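Local coordinates for A1 protein (PDB 3RLK), which is the read-through protein of phage Qbeta, a minor capsid component that extends the coat protein and probably helps the virion infect its bacterial host, at residues Ala168-Phe171 with Lys175-Lys178. Numbering follows the deposited sequence.
Sequences AIPF and KFDK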
loop_
_atom_site.group_PDB
_atom_site.type_symbol
_atom_site.label_atom_id
_atom_site.label_comp_id
_atom_site.label_asym_id
_atom_site.label_seq_id
_atom_site.Cartn_x
_atom_site.Cartn_y
_atom_site.Cartn_z
ATOM N N ALA A 168 -0.229 19.510 2.590
ATOM C CA ALA A 168 -0.190 18.809 3.913
ATOM C C ALA A 168 -0.824 17.398 3.849
ATOM O O ALA A 168 -1.945 17.230 3.345
ATOM C CB ALA A 168 -0.886 19.640 4.945
ATOM N N ILE A 169 -0.122 16.418 4.428
ATOM C CA ILE A 169 -0.621 15.023 4.487
ATOM C C ILE A 169 -1.581 14.892 5.676
ATOM O O ILE A 169 -1.235 15.333 6.787
ATOM C CB ILE A 169 0.551 14.003 4.576
ATOM C CG1 ILE A 169 1.526 14.266 3.438
ATOM C CG2 ILE A 169 -0.029 12.550 4.514
ATOM C CD1 ILE A 169 2.781 13.415 3.512
ATOM N N PRO A 170 -2.804 14.396 5.431
ATOM C CA PRO A 170 -3.842 14.298 6.496
ATOM C C PRO A 170 -3.368 13.384 7.629
ATOM O O PRO A 170 -2.483 12.518 7.472
ATOM C CB PRO A 170 -5.049 13.651 5.771
ATOM C CG PRO A 170 -4.802 13.914 4.294
ATOM C CD PRO A 170 -3.320 13.932 4.121
ATOM N N PHE A 171 -3.958 13.587 8.800
ATOM C CA PHE A 171 -3.766 12.674 9.897
ATOM C C PHE A 171 -4.970 11.710 9.978
ATOM O O PHE A 171 -5.225 11.094 11.033
ATOM C CB PHE A 171 -3.648 13.528 11.145
ATOM C CG PHE A 171 -2.394 14.344 11.165
ATOM C CD1 PHE A 171 -1.196 13.770 11.643
ATOM C CD2 PHE A 171 -2.396 15.647 10.655
ATOM C CE1 PHE A 171 0.011 14.522 11.629
ATOM C CE2 PHE A 171 -1.189 16.427 10.638
ATOM C CZ PHE A 171 0.015 15.843 11.108
ATOM N N LYS A 175 -8.889 9.989 4.367
ATOM C CA LYS A 175 -8.712 11.041 3.374
ATOM C C LYS A 175 -7.775 10.630 2.239
ATOM O O LYS A 175 -7.644 11.348 1.284
ATOM C CB LYS A 175 -8.248 12.366 4.026
ATOM C CG LYS A 175 -9.321 12.808 5.096
ATOM C CD LYS A 175 -9.301 14.370 5.291
ATOM C CE LYS A 175 -10.583 14.821 5.974
ATOM N NZ LYS A 175 -10.499 14.206 7.336
ATOM N N PHE A 176 -7.119 9.475 2.341
ATOM C CA PHE A 176 -6.175 9.023 1.290
ATOM C C PHE A 176 -6.871 8.217 0.181
ATOM O O PHE A 176 -7.873 7.539 0.450
ATOM C CB PHE A 176 -5.158 8.041 1.951
ATOM C CG PHE A 176 -4.082 8.695 2.762
ATOM C CD1 PHE A 176 -2.723 8.468 2.468
ATOM C CD2 PHE A 176 -4.410 9.538 3.817
ATOM C CE1 PHE A 176 -1.703 9.076 3.248
ATOM C CE2 PHE A 176 -3.404 10.161 4.628
ATOM C CZ PHE A 176 -2.063 9.897 4.376
ATOM N N ASP A 177 -6.340 8.299 -1.035
ATOM C CA ASP A 177 -6.793 7.485 -2.167
ATOM C C ASP A 177 -5.670 7.315 -3.144
ATOM O O ASP A 177 -4.706 8.024 -3.047
ATOM C CB ASP A 177 -8.106 8.009 -2.745
ATOM C CG ASP A 177 -7.957 9.293 -3.585
ATOM O OD1 ASP A 177 -6.985 9.505 -4.326
ATOM O OD2 ASP A 177 -8.884 10.098 -3.488
ATOM N N LYS A 178 -5.771 6.392 -4.093
ATOM C CA LYS A 178 -4.639 6.121 -4.949
ATOM C C LYS A 178 -4.220 7.247 -5.889
ATOM O O LYS A 178 -3.085 7.215 -6.365
ATOM C CB LYS A 178 -4.988 4.848 -5.752
ATOM C CG LYS A 178 -6.055 5.159 -6.797
ATOM C CD LYS A 178 -6.609 3.835 -7.333
ATOM C CE LYS A 178 -7.404 4.058 -8.559
ATOM N NZ LYS A 178 -7.474 2.780 -9.343
#
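P170 and F176 make most of this contact, within the long loop that joins strand 154-159 to strand 183-188 of the read-through domain, a beta-barrel fold. The chain folds back between the two segments. This brings the CA atoms of P170 and K175 to 6.6 Å, and no hydrogen bond joins the segments. The side chains meet through apolar atoms.

The proline ring of P170 lies beside one corner of the F176 ring. Its CD is 3.8 Å from F176 CE2, and its CB and CG lie only slightly farther from the same carbon. The approach is oblique, so the two rings do not stack. The P170 carbonyl meets the phenyl differently. P170 O lies in the plane of the ring at its edge, 3.8 Å from F176 CE2, where any attraction to the ring hydrogens is probably weak. P170 O also accepts a hydrogen bond from R77 NH2.

I169 reaches the far end of the phenyl. With chi1 at -53°, its CG1 sits beside the backbone N, which leaves the CG2 methyl anti to that N and turned to the ring. CG2 comes within 3.3 Å of F176 CZ, a tight contact, again from an oblique direction. F176 is buried and has further neighbours. W160 meets its ring edge-to-face, and I97 of strand 96-98 also touches it. I169 touches both W160 and I97, so both side chains pack the loop against strand 96-98.

K175 crosses P170 obliquely. Only the base of its side chain takes part. The rest of the chain leads away, and its NZ forms a salt bridge with D172 OD2. At the base, K175 CB sits 3.8 Å from P170 CG and 3.9 Å from P170 CB.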